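PDB 6JIX: taurine:2-oxoglutarate aminotransferase from Bifidobacterium kashiwanohense PV20-2, which probably transfers the amino group of taurine to 2-oxoglutarate, using pyridoxal 5'-phosphate as cofactor in the manner of class-III aminotransferases. Local coordinates for residues A[89-94]-A[110-115]; A[135-140]-A[206-211]; A[214-219]-A[236-241]; A[362-367]-A[371-376]; A[407-410]-A[415-418]. All coordinates share one frame; numbering follows the deposited sequence.

In the fold
Following the chain from its N terminus, the five contacts close five loops in series, so none encloses or crosses another. Contact 1 closes first, setting helix 89-102 against strand 107-113, the strand at one end of the seven-stranded sheet within this chain. Contact 2 spans 65 residues to bring the end of helix 190-208 to strand 135-139, and contact 3 follows directly, packing helix 234-245 on strand 213-219. These two touch, because their strands are neighbours in the sheet. Contact 4 is a hairpin, 362-367 with 371-376. Contact 5 joins 407-410 to strand 415-418, the third strand beside that hairpin, about 11 Å from contact 4 between centres.

Contact 1: residues A[89-94]-A[110-115]; sequences EPKSRL and VFFTNG
Leu94 turns CG away from its backbone N about the CA-CB bond (chi1 -170°), while Phe112 holds CG beside its own N (chi1 -74°), and the two side chains meet at the outer end of the phenyl ring. Leu94 CG lies 3.8 Å from Phe112 CZ, and Leu94 CD2 is 4.0 Å from Phe112 CE1, the branch approaching the ring at a slant. One turn earlier, Lys91 supplies backbone and methylene: its O sits at the ring edge, near the plane and 3.8 Å from Phe112 CE2, and its CG is 4.2 Å from that same Phe112 CE2. A bend at chi3 carries the ammonium away to the carbonyl of Tyr86. Within the strand, Val110 CG1 stands over one ring face, 3.5 Å above the plane of Phe112 and offset toward its rim. Ala95 and Leu98 of the same helix, with Leu290, pack further on the phenylalanine. Ser92 instead bonds to the backbone of Val11 of the second subunit. At the far end of 110-115, Gly115 touches the cofactor. Helix 89-102 thus covers the strand that is outermost, within this chain, in the seven-stranded sheet, the large-domain core of fold type I PLP enzymes.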
# COMPACT_ATOMS: atom_id res chain seq x y z
N GLU A 89 11.75 1.41 18.19
CA GLU A 89 10.89 1.45 19.37
C GLU A 89 9.41 1.43 18.98
O GLU A 89 8.67 0.53 19.41
CB GLU A 89 11.21 2.67 20.23
CG GLU A 89 10.67 2.50 21.65
CD GLU A 89 10.47 3.80 22.38
OE1 GLU A 89 10.82 3.88 23.57
OE2 GLU A 89 9.94 4.74 21.76
N PRO A 90 8.94 2.37 18.16
CA PRO A 90 7.50 2.40 17.84
C PRO A 90 7.00 1.11 17.22
O PRO A 90 5.85 0.72 17.46
CB PRO A 90 7.38 3.58 16.88
CG PRO A 90 8.59 4.39 17.10
CD PRO A 90 9.67 3.48 17.54
N LYS A 91 7.82 0.44 16.40
CA LYS A 91 7.37 -0.79 15.75
C LYS A 91 7.29 -1.95 16.74
O LYS A 91 6.33 -2.72 16.73
CB LYS A 91 8.31 -1.11 14.58
CG LYS A 91 8.08 -2.43 13.91
CD LYS A 91 8.87 -2.49 12.60
CE LYS A 91 10.36 -2.70 12.83
NZ LYS A 91 11.12 -2.64 11.56
N SER A 92 8.29 -2.08 17.62
CA SER A 92 8.22 -3.12 18.64
C SER A 92 7.06 -2.88 19.60
O SER A 92 6.32 -3.80 19.95
CB SER A 92 9.55 -3.19 19.39
OG SER A 92 10.51 -3.93 18.67
N ARG A 93 6.89 -1.64 20.03
CA ARG A 93 5.83 -1.35 20.98
C ARG A 93 4.47 -1.57 20.35
O ARG A 93 3.53 -1.99 21.03
CB ARG A 93 5.98 0.08 21.50
CG ARG A 93 5.53 0.26 22.92
CD ARG A 93 5.09 1.69 23.16
NE ARG A 93 6.24 2.53 23.49
CZ ARG A 93 7.00 2.34 24.56
NH1 ARG A 93 6.73 1.35 25.41
NH2 ARG A 93 8.03 3.14 24.79
N LEU A 94 4.33 -1.27 19.06
CA LEU A 94 3.00 -1.38 18.48
C LEU A 94 2.62 -2.84 18.25
O LEU A 94 1.46 -3.22 18.46
CB LEU A 94 2.91 -0.58 17.18
CG LEU A 94 1.47 -0.47 16.69
CD1 LEU A 94 0.53 -0.10 17.84
CD2 LEU A 94 1.39 0.53 15.55
N VAL A 110 2.76 -9.40 14.45
CA VAL A 110 2.04 -8.48 13.58
C VAL A 110 2.89 -8.20 12.34
O VAL A 110 4.09 -7.92 12.44
CB VAL A 110 1.69 -7.17 14.31
CG1 VAL A 110 1.13 -6.16 13.33
CG2 VAL A 110 0.71 -7.46 15.42
N PHE A 111 2.27 -8.30 11.16
CA PHE A 111 2.94 -7.98 9.90
C PHE A 111 2.42 -6.63 9.41
O PHE A 111 1.28 -6.54 8.93
CB PHE A 111 2.71 -9.06 8.86
CG PHE A 111 3.43 -8.80 7.57
CD1 PHE A 111 4.82 -8.92 7.51
CD2 PHE A 111 2.75 -8.37 6.45
CE1 PHE A 111 5.50 -8.67 6.35
CE2 PHE A 111 3.43 -8.11 5.29
CZ PHE A 111 4.82 -8.26 5.24
N PHE A 112 3.25 -5.60 9.51
CA PHE A 112 2.79 -4.25 9.20
C PHE A 112 2.84 -3.99 7.70
O PHE A 112 3.80 -4.34 7.01
CB PHE A 112 3.64 -3.21 9.95
CG PHE A 112 3.33 -3.13 11.42
CD1 PHE A 112 2.08 -2.72 11.86
CD2 PHE A 112 4.30 -3.45 12.37
CE1 PHE A 112 1.78 -2.66 13.22
CE2 PHE A 112 4.02 -3.39 13.73
CZ PHE A 112 2.75 -3.00 14.16
N THR A 113 1.79 -3.33 7.21
CA THR A 113 1.66 -2.97 5.80
C THR A 113 1.32 -1.49 5.71
O THR A 113 1.38 -0.77 6.70
CB THR A 113 0.56 -3.79 5.14
OG1 THR A 113 -0.68 -3.45 5.74
CG2 THR A 113 0.83 -5.28 5.33
N ASN A 114 0.99 -1.02 4.52
CA ASN A 114 0.67 0.38 4.32
C ASN A 114 -0.81 0.69 4.44
O ASN A 114 -1.16 1.87 4.58
CB ASN A 114 1.19 0.85 2.96
CG ASN A 114 2.67 1.06 2.98
OD1 ASN A 114 3.22 1.42 4.02
ND2 ASN A 114 3.34 0.80 1.86
N GLY A 115 -1.68 -0.30 4.30
CA GLY A 115 -3.10 -0.06 4.34
C GLY A 115 -3.86 -1.37 4.42
O GLY A 115 -3.30 -2.39 4.82

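Contact 2: residues A[135-140]-A[206-211]; sequences KIFSCY and QYEGPD
Lys135 NZ donates to two oxygens of Glu208, and both bonds measure 2.9 Å: one from Lys135 NZ to Glu208 O, the other from Lys135 NZ to Glu208 OE1. The backbone oxygen is reached in the carbonyl plane on a lone pair (C=O...donor angle 134°), whereas the carboxylate oxygen of the salt bridge is met almost head-on, in line with its C-O bond. The lysine runs extended beyond CG and crosses the glutamate nearly at right angles. Glu208 folds back at chi2 (-70°), which lets one residue offer both acceptors. Its methylenes rest against Phe137: Glu208 CG is 3.5 Å from Phe137 CZ, at the ring edge, with ring and carboxylate planes 84° apart. Further out, Ser212 also donates to the Glu208 carbonyl, and Leu201 and Leu205 from the preceding turns pack on Phe137. Gly209 leaves helical geometry with positive phi and turns the chain. A cation at the Glu208 carbonyl, near the C-terminal end of the helix, probably gains from its dipole. Helix 190-208 leads from strand 171-174 to strand 213-219, and strand 135-139 lies between those two in the sheet: a beta-alpha-beta crossover spanning one intervening parallel strand.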
# COMPACT_ATOMS: atom_id res chain seq x y z
N LYS A 135 -6.79 -22.45 -2.59
CA LYS A 135 -8.04 -21.72 -2.76
C LYS A 135 -8.35 -20.80 -1.59
O LYS A 135 -8.10 -21.14 -0.43
CB LYS A 135 -9.20 -22.70 -2.95
CG LYS A 135 -9.28 -23.30 -4.34
CD LYS A 135 -10.33 -24.40 -4.41
CE LYS A 135 -9.97 -25.44 -5.47
NZ LYS A 135 -11.17 -26.12 -6.02
N ILE A 136 -8.96 -19.66 -1.91
CA ILE A 136 -9.47 -18.69 -0.95
C ILE A 136 -10.97 -18.56 -1.17
O ILE A 136 -11.41 -18.27 -2.30
CB ILE A 136 -8.81 -17.30 -1.09
CG1 ILE A 136 -7.29 -17.38 -0.91
CG2 ILE A 136 -9.49 -16.30 -0.16
CD1 ILE A 136 -6.82 -17.72 0.49
N PHE A 137 -11.76 -18.78 -0.12
CA PHE A 137 -13.19 -18.48 -0.15
C PHE A 137 -13.44 -17.08 0.40
O PHE A 137 -12.87 -16.69 1.43
CB PHE A 137 -13.98 -19.50 0.68
CG PHE A 137 -14.45 -20.71 -0.09
CD1 PHE A 137 -13.58 -21.42 -0.90
CD2 PHE A 137 -15.77 -21.13 -0.00
CE1 PHE A 137 -14.02 -22.53 -1.62
CE2 PHE A 137 -16.22 -22.25 -0.72
CZ PHE A 137 -15.33 -22.95 -1.53
N SER A 138 -14.32 -16.33 -0.26
CA SER A 138 -14.72 -15.04 0.28
C SER A 138 -16.13 -14.70 -0.18
O SER A 138 -16.65 -15.30 -1.13
CB SER A 138 -13.74 -13.92 -0.10
OG SER A 138 -13.45 -13.96 -1.48
N CYS A 139 -16.72 -13.71 0.49
CA CYS A 139 -18.14 -13.42 0.29
C CYS A 139 -18.34 -12.52 -0.92
O CYS A 139 -17.54 -11.61 -1.18
CB CYS A 139 -18.72 -12.73 1.52
SG CYS A 139 -18.42 -13.56 3.06
N TYR A 140 -19.45 -12.75 -1.63
CA TYR A 140 -19.85 -11.86 -2.71
C TYR A 140 -20.17 -10.46 -2.19
O TYR A 140 -19.85 -9.46 -2.84
CB TYR A 140 -21.07 -12.43 -3.44
CG TYR A 140 -20.75 -13.41 -4.56
CD1 TYR A 140 -19.97 -13.03 -5.64
CD2 TYR A 140 -21.25 -14.71 -4.53
CE1 TYR A 140 -19.68 -13.94 -6.67
CE2 TYR A 140 -20.98 -15.62 -5.56
CZ TYR A 140 -20.20 -15.23 -6.63
OH TYR A 140 -19.92 -16.13 -7.65
N GLN A 206 -17.54 -28.49 0.23
CA GLN A 206 -17.42 -29.89 -0.17
C GLN A 206 -17.25 -30.03 -1.67
O GLN A 206 -16.46 -30.87 -2.13
CB GLN A 206 -18.66 -30.68 0.27
CG GLN A 206 -18.49 -31.41 1.59
CD GLN A 206 -19.82 -31.67 2.27
OE1 GLN A 206 -20.66 -32.41 1.75
NE2 GLN A 206 -20.01 -31.07 3.43
N TYR A 207 -17.95 -29.22 -2.46
CA TYR A 207 -17.86 -29.32 -3.91
C TYR A 207 -16.61 -28.67 -4.49
O TYR A 207 -16.31 -28.87 -5.67
CB TYR A 207 -19.13 -28.74 -4.56
CG TYR A 207 -20.21 -29.80 -4.79
CD1 TYR A 207 -20.27 -30.53 -5.99
CD2 TYR A 207 -21.15 -30.10 -3.80
CE1 TYR A 207 -21.23 -31.52 -6.18
CE2 TYR A 207 -22.12 -31.07 -3.99
CZ TYR A 207 -22.16 -31.78 -5.17
OH TYR A 207 -23.14 -32.75 -5.32
N GLU A 208 -15.85 -27.92 -3.68
CA GLU A 208 -14.56 -27.40 -4.11
C GLU A 208 -13.38 -28.20 -3.57
O GLU A 208 -12.24 -27.93 -3.97
CB GLU A 208 -14.42 -25.93 -3.68
CG GLU A 208 -15.35 -24.97 -4.39
CD GLU A 208 -14.97 -24.78 -5.83
OE1 GLU A 208 -13.96 -25.41 -6.24
OE2 GLU A 208 -15.65 -24.00 -6.54
N GLY A 209 -13.62 -29.18 -2.69
CA GLY A 209 -12.57 -29.93 -2.04
C GLY A 209 -12.01 -29.19 -0.83
O GLY A 209 -11.13 -28.32 -0.96
N PRO A 210 -12.52 -29.51 0.37
CA PRO A 210 -12.11 -28.74 1.56
C PRO A 210 -10.62 -28.79 1.82
O PRO A 210 -10.06 -27.84 2.39
CB PRO A 210 -12.92 -29.40 2.69
CG PRO A 210 -14.12 -30.00 2.00
CD PRO A 210 -13.61 -30.46 0.66
N ASP A 211 -9.94 -29.86 1.41
CA ASP A 211 -8.49 -29.99 1.51
C ASP A 211 -7.74 -29.00 0.62
O ASP A 211 -6.52 -28.89 0.76
CB ASP A 211 -8.04 -31.41 1.16
CG ASP A 211 -8.14 -32.36 2.34
OD1 ASP A 211 -8.59 -31.90 3.42
OD2 ASP A 211 -7.77 -33.55 2.20

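Contact 3: residues A[214-219]-A[236-241]. With PLP (pyridoxal-5'-phosphate), chain G.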
# COMPACT_ATOMS: atom_id res chain seq x y z
N ALA A 214 -7.39 -22.91 1.52
CA ALA A 214 -6.43 -22.44 2.51
C ALA A 214 -7.10 -21.56 3.56
O ALA A 214 -6.77 -21.64 4.75
CB ALA A 214 -5.31 -21.66 1.84
N ALA A 215 -8.08 -20.76 3.15
CA ALA A 215 -8.64 -19.77 4.04
C ALA A 215 -10.03 -19.34 3.57
O ALA A 215 -10.31 -19.28 2.36
CB ALA A 215 -7.73 -18.54 4.14
N ILE A 216 -10.88 -19.04 4.53
CA ILE A 216 -12.09 -18.28 4.29
C ILE A 216 -11.83 -16.87 4.79
O ILE A 216 -11.45 -16.68 5.96
CB ILE A 216 -13.29 -18.91 5.01
CG1 ILE A 216 -13.68 -20.23 4.35
CG2 ILE A 216 -14.48 -17.95 5.02
CD1 ILE A 216 -14.90 -20.86 4.99
N LEU A 217 -12.02 -15.89 3.92
CA LEU A 217 -11.75 -14.50 4.25
C LEU A 217 -13.06 -13.72 4.27
O LEU A 217 -13.78 -13.67 3.26
CB LEU A 217 -10.77 -13.90 3.24
CG LEU A 217 -10.68 -12.38 3.10
CD1 LEU A 217 -10.12 -11.74 4.38
CD2 LEU A 217 -9.81 -12.05 1.91
N MET A 218 -13.39 -13.14 5.42
CA MET A 218 -14.63 -12.37 5.52
C MET A 218 -14.44 -11.16 6.42
O MET A 218 -13.70 -11.22 7.41
CB MET A 218 -15.85 -13.20 5.96
CG MET A 218 -15.63 -14.35 6.86
SD MET A 218 -16.97 -15.57 6.64
CE MET A 218 -18.48 -14.62 6.83
N GLU A 219 -15.03 -10.04 6.01
CA GLU A 219 -15.22 -8.91 6.91
C GLU A 219 -15.98 -9.35 8.15
O GLU A 219 -17.06 -9.96 8.06
CB GLU A 219 -16.02 -7.80 6.23
CG GLU A 219 -15.30 -6.99 5.18
CD GLU A 219 -16.23 -6.00 4.48
OE1 GLU A 219 -16.26 -4.82 4.91
OE2 GLU A 219 -16.91 -6.38 3.50
N GLU A 236 -19.96 -17.89 14.11
CA GLU A 236 -19.47 -19.02 14.90
C GLU A 236 -19.48 -20.30 14.07
O GLU A 236 -18.56 -21.12 14.18
CB GLU A 236 -20.32 -19.21 16.15
CG GLU A 236 -20.04 -18.19 17.25
CD GLU A 236 -20.80 -16.89 17.08
OE1 GLU A 236 -21.55 -16.76 16.08
OE2 GLU A 236 -20.65 -16.00 17.94
N GLY A 237 -20.49 -20.46 13.21
CA GLY A 237 -20.55 -21.64 12.38
C GLY A 237 -19.48 -21.66 11.31
O GLY A 237 -18.93 -22.72 10.98
N VAL A 238 -19.18 -20.50 10.73
CA VAL A 238 -18.06 -20.40 9.81
C VAL A 238 -16.78 -20.84 10.50
O VAL A 238 -16.01 -21.64 9.95
CB VAL A 238 -17.95 -18.98 9.25
CG1 VAL A 238 -16.70 -18.88 8.33
CG2 VAL A 238 -19.22 -18.61 8.51
N ARG A 239 -16.53 -20.33 11.71
CA ARG A 239 -15.35 -20.76 12.47
C ARG A 239 -15.36 -22.27 12.68
O ARG A 239 -14.30 -22.91 12.68
CB ARG A 239 -15.30 -20.03 13.82
CG ARG A 239 -14.18 -20.48 14.73
CD ARG A 239 -12.84 -20.00 14.22
NE ARG A 239 -12.15 -21.00 13.40
CZ ARG A 239 -10.89 -20.86 13.00
NH1 ARG A 239 -10.20 -19.77 13.33
NH2 ARG A 239 -10.32 -21.82 12.26
N ALA A 240 -16.54 -22.85 12.87
CA ALA A 240 -16.63 -24.29 13.06
C ALA A 240 -16.25 -25.04 11.78
O ALA A 240 -15.50 -26.02 11.83
CB ALA A 240 -18.05 -24.66 13.51
N LEU A 241 -16.76 -24.59 10.63
CA LEU A 241 -16.40 -25.24 9.37
C LEU A 241 -14.90 -25.17 9.13
O LEU A 241 -14.29 -26.15 8.70
CB LEU A 241 -17.16 -24.64 8.19
CG LEU A 241 -18.68 -24.66 8.20
CD1 LEU A 241 -19.19 -23.80 7.05
CD2 LEU A 241 -19.22 -26.10 8.13
N1 PLP G . -11.19 -4.07 3.77
C2 PLP G . -12.27 -3.36 4.12
C2A PLP G . -13.33 -3.97 5.03
C3 PLP G . -12.46 -2.04 3.64
O3 PLP G . -13.57 -1.29 3.99
C4 PLP G . -11.51 -1.47 2.82
C4A PLP G . -11.74 -0.01 2.32
O4A PLP G . -12.89 0.44 2.22
C5 PLP G . -10.37 -2.26 2.47
C6 PLP G . -10.23 -3.56 2.97
C5A PLP G . -9.27 -1.64 1.54
O4P PLP G . -8.50 -0.82 2.36
P PLP G . -7.49 0.27 1.69
O1P PLP G . -6.64 0.87 2.72
O2P PLP G . -6.52 -0.37 0.78
O3P PLP G . -8.41 1.41 0.85
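Val238 on the helix meets two residues of the strand, Met218 and Ile216, and it has the most surface buried of the three. A single methyl does the work: Val238 CG1, trans to the backbone N about the CA-CB bond (chi1 177°), lies 3.7 Å from Met218 SD and 4.1 Å from Ile216 CG2. The methionine chain bends at chi3, so that sulfur rather than the terminal methyl is the atom nearest the valine. Ile216 offers its short branch, and both strand side chains pass the valine at a slant. The contact is purely apolar. The nearest CA atoms, Ile216 CA and Val238 CA, are 8.4 Å apart, a spacing bridged by one layer of side chains. Strand 213-219, helix 234-245 and strand 248-252 form a beta-alpha-beta unit of the large domain, and this valine is where the helix leans on the first strand; Met249 of the second strand touches it as well. Leu201 and Leu198, from helix 190-208, touch Ile216 and Val238 respectively. Alternation along the strand sends Ile216 and Met218 to the helix, while Leu217 turns to the opposite face, against Asn120 of helix 116-131. Glu219, at the strand's end, belongs to the PLP pocket, and its carboxylate is the part nearest the C2A methyl of the cofactor. That carboxylate is held by two backbone N-H groups, with Glu219 OE1 accepting from Gly223 N and Glu219 OE2 from Tyr143 N.

Contact 4: residues A[362-367]-A[371-376]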
# COMPACT_ATOMS: atom_id res chain seq x y z
N GLY A 362 -36.32 1.02 5.19
CA GLY A 362 -36.73 -0.35 5.41
C GLY A 362 -36.11 -1.01 6.64
O GLY A 362 -36.79 -1.78 7.33
N GLU A 363 -34.85 -0.71 6.94
CA GLU A 363 -34.19 -1.35 8.07
C GLU A 363 -33.11 -0.44 8.61
O GLU A 363 -32.56 0.40 7.89
CB GLU A 363 -33.57 -2.71 7.69
CG GLU A 363 -33.40 -3.69 8.85
CD GLU A 363 -32.33 -4.75 8.58
OE1 GLU A 363 -31.70 -4.72 7.50
OE2 GLU A 363 -32.10 -5.59 9.47
N ALA A 364 -32.82 -0.61 9.89
CA ALA A 364 -31.72 0.09 10.53
C ALA A 364 -30.83 -0.96 11.18
O ALA A 364 -31.33 -1.89 11.82
CB ALA A 364 -32.21 1.09 11.58
N ARG A 365 -29.54 -0.85 10.95
CA ARG A 365 -28.57 -1.70 11.61
C ARG A 365 -27.58 -0.78 12.30
O ARG A 365 -27.21 0.26 11.75
CB ARG A 365 -27.88 -2.63 10.61
CG ARG A 365 -28.84 -3.62 9.94
CD ARG A 365 -28.21 -4.33 8.75
NE ARG A 365 -27.80 -3.37 7.73
CZ ARG A 365 -28.64 -2.69 6.95
NH1 ARG A 365 -29.96 -2.86 7.06
NH2 ARG A 365 -28.16 -1.84 6.05
N CYS A 366 -27.17 -1.15 13.50
CA CYS A 366 -26.26 -0.32 14.27
C CYS A 366 -25.64 -1.19 15.33
O CYS A 366 -26.37 -1.77 16.13
CB CYS A 366 -26.99 0.87 14.92
SG CYS A 366 -25.96 1.80 16.15
N ILE A 367 -24.31 -1.26 15.35
CA ILE A 367 -23.56 -1.80 16.48
C ILE A 367 -22.45 -0.82 16.82
O ILE A 367 -21.65 -0.46 15.95
CB ILE A 367 -22.99 -3.20 16.17
CG1 ILE A 367 -22.38 -3.80 17.43
CG2 ILE A 367 -22.01 -3.13 15.03
CD1 ILE A 367 -22.03 -5.24 17.25
N SER A 371 -23.20 1.79 11.71
CA SER A 371 -24.64 1.77 11.49
C SER A 371 -24.96 2.15 10.05
O SER A 371 -24.16 2.81 9.38
CB SER A 371 -25.36 2.73 12.44
OG SER A 371 -25.38 4.05 11.90
N ALA A 372 -26.14 1.73 9.60
CA ALA A 372 -26.60 2.01 8.24
C ALA A 372 -28.12 1.89 8.16
O ALA A 372 -28.74 1.13 8.90
CB ALA A 372 -25.94 1.08 7.22
N LEU A 373 -28.70 2.62 7.21
CA LEU A 373 -30.11 2.53 6.88
C LEU A 373 -30.27 1.96 5.48
O LEU A 373 -29.57 2.38 4.54
CB LEU A 373 -30.77 3.90 6.96
CG LEU A 373 -30.71 4.60 8.32
CD1 LEU A 373 -31.43 5.95 8.25
CD2 LEU A 373 -31.27 3.72 9.45
N THR A 374 -31.18 0.99 5.33
CA THR A 374 -31.58 0.52 4.01
C THR A 374 -32.72 1.40 3.49
O THR A 374 -33.80 1.44 4.09
CB THR A 374 -32.00 -0.94 4.02
OG1 THR A 374 -30.90 -1.75 4.48
CG2 THR A 374 -32.35 -1.36 2.62
N ILE A 375 -32.46 2.11 2.40
CA ILE A 375 -33.43 3.02 1.79
C ILE A 375 -34.22 2.25 0.73
O ILE A 375 -33.64 1.55 -0.11
CB ILE A 375 -32.71 4.23 1.17
CG1 ILE A 375 -31.79 4.87 2.21
CG2 ILE A 375 -33.70 5.24 0.66
CD1 ILE A 375 -32.46 5.15 3.54
N VAL A 376 -35.54 2.39 0.76
CA VAL A 376 -36.42 1.64 -0.12
C VAL A 376 -37.32 2.60 -0.89
O VAL A 376 -37.68 3.67 -0.38
CB VAL A 376 -37.27 0.62 0.66
CG1 VAL A 376 -36.39 -0.47 1.27
CG2 VAL A 376 -38.08 1.34 1.72
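Thr374 OG1 is gripped by two nitrogens of one guanidinium, from Arg365 NH1 at 3.0 Å and Arg365 NH2 at 3.2 Å. The hydroxyl oxygen lies at the end of the group, tilted somewhat out of its plane. Arg365 gets there by a bend at chi3 (-60°), which brings its head back across the neighbouring strand and lays one face over Ala372 O, offset toward the rim. The backbones run antiparallel: the short strand axes approach to 4.6 Å, with their N-to-C directions 173° apart. Arg365 and Ala372 form a hydrogen-bonded pair, Arg365 N to Ala372 O at 3.0 Å and Ala372 N to Arg365 O at 2.8 Å. Gly362 N adds a 2.8 Å bond to Thr374 O. On the sheet face that carries Ala364 and Leu373, Ala364 CB meets Leu373 CD2 at 3.5 Å, and Leu351 of helix 336-357 packs on both residues. Beyond the hairpin, Arg365 NE reaches Val227 O and Arg365 NH2 reaches Gly226 O, while Glu363, within its own strand, forms a salt bridge to Arg365 NH1. Glu363 in turn pairs with Arg186. The buried guanidinium thus uses all three nitrogens, which fixes its rotation, and the nearby carboxylate probably helps it keep its positive charge inside the protein.

Contact 5: residues A[407-410]-A[415-418]. With GLU (glutamic acid), chain N.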
# COMPACT_ATOMS: atom_id res chain seq x y z
N PHE A 407 -24.10 17.52 7.17
CA PHE A 407 -24.07 16.13 7.60
C PHE A 407 -23.36 15.36 6.50
O PHE A 407 -23.97 14.99 5.49
CB PHE A 407 -25.50 15.63 7.85
CG PHE A 407 -25.58 14.29 8.49
CD1 PHE A 407 -25.22 13.14 7.79
CD2 PHE A 407 -26.05 14.16 9.79
CE1 PHE A 407 -25.32 11.90 8.39
CE2 PHE A 407 -26.14 12.92 10.39
CZ PHE A 407 -25.78 11.78 9.69
N SER A 408 -22.05 15.15 6.67
CA SER A 408 -21.20 14.54 5.66
C SER A 408 -21.10 13.03 5.90
O SER A 408 -20.60 12.59 6.93
CB SER A 408 -19.80 15.17 5.67
OG SER A 408 -18.82 14.22 5.27
N THR A 409 -21.56 12.25 4.92
CA THR A 409 -21.46 10.80 4.99
C THR A 409 -21.41 10.25 3.57
O THR A 409 -21.31 11.00 2.59
CB THR A 409 -22.62 10.23 5.83
OG1 THR A 409 -22.34 8.87 6.18
CG2 THR A 409 -23.95 10.31 5.07
N PHE A 410 -21.45 8.92 3.47
CA PHE A 410 -21.47 8.25 2.18
C PHE A 410 -22.23 6.95 2.35
O PHE A 410 -22.59 6.56 3.46
CB PHE A 410 -20.04 7.99 1.65
CG PHE A 410 -19.35 6.81 2.30
CD1 PHE A 410 -18.80 6.92 3.57
CD2 PHE A 410 -19.25 5.59 1.63
CE1 PHE A 410 -18.16 5.83 4.18
CE2 PHE A 410 -18.61 4.49 2.23
CZ PHE A 410 -18.07 4.61 3.50
N ASN A 415 -27.76 2.04 0.63
CA ASN A 415 -27.58 2.34 2.04
C ASN A 415 -27.02 3.73 2.27
O ASN A 415 -26.31 4.29 1.43
CB ASN A 415 -26.65 1.34 2.71
CG ASN A 415 -27.05 -0.06 2.43
OD1 ASN A 415 -26.49 -0.72 1.54
ND2 ASN A 415 -28.07 -0.53 3.14
N ILE A 416 -27.37 4.27 3.43
CA ILE A 416 -26.71 5.42 4.02
C ILE A 416 -25.97 4.92 5.25
O ILE A 416 -26.55 4.25 6.11
CB ILE A 416 -27.70 6.53 4.39
CG1 ILE A 416 -28.63 6.83 3.21
CG2 ILE A 416 -26.94 7.77 4.75
CD1 ILE A 416 -29.64 7.91 3.45
N ASN A 417 -24.67 5.20 5.31
CA ASN A 417 -23.91 4.89 6.50
C ASN A 417 -24.05 6.01 7.52
O ASN A 417 -24.18 7.18 7.16
CB ASN A 417 -22.42 4.70 6.18
CG ASN A 417 -22.18 3.57 5.20
OD1 ASN A 417 -22.85 2.54 5.27
ND2 ASN A 417 -21.23 3.76 4.28
N ILE A 418 -24.01 5.63 8.79
CA ILE A 418 -23.81 6.58 9.87
C ILE A 418 -22.73 5.97 10.75
O ILE A 418 -22.98 5.03 11.50
CB ILE A 418 -25.09 6.88 10.64
CG1 ILE A 418 -26.15 7.46 9.70
CG2 ILE A 418 -24.80 7.89 11.74
CD1 ILE A 418 -27.16 6.41 9.16
N GLU N . -18.34 11.62 1.72
CA GLU N . -17.54 11.00 2.76
C GLU N . -16.68 12.02 3.50
O GLU N . -17.03 12.48 4.65
CB GLU N . -16.64 9.98 2.08
CG GLU N . -16.02 10.59 0.85
CD GLU N . -15.24 9.56 0.04
OE1 GLU N . -15.84 8.48 -0.17
OE2 GLU N . -14.05 9.77 -0.39
OXT GLU N . -15.60 12.37 2.95
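Thr409 and Phe410 meet Asn417 across a short connection between two sheets in the C-terminal part of the fold type I aminotransferase fold: 407-408 is the weakly bonded last strand of the four-stranded sheet, and 415-418 borders the three-stranded one. Two hydrogen bonds make the link. Thr409 OG1 donates to Asn417 O over 2.7 Å, from well above the carbonyl plane (48° out of it) and not along a lone pair. Asn417 N returns a bond to Phe410 O at 3.1 Å. The next kind of interaction is amide over ring. Asn417 ND2 sits above one face of Phe410, 3.3 Å from the plane and offset toward the rim, with Phe410 CZ among its nearest atoms at 3.4 Å. The amide stands steeply on the ring, their planes 77° apart. Phe410 is brought under it by a chi1 of 78°, which lodges CG between the backbone N and the carbonyl carbon. Apolar packing adds two further touches: Thr409 CG2 to Ile416 CG2 at 3.9 Å, crossing at about a right angle, and Ile418 CG1 at the ring edge, 4.3 Å from Phe407 CZ. Met52 packs on both Phe407 and Ile418, and helix 426-447 also covers both. The last group is the ligand. Ser408, Thr409 and Phe410 line the pocket of a bound glutamate, with Tyr86 of the second subunit packing on Ser408. The amino N of that glutamate donates to Thr409 O at 3.2 Å.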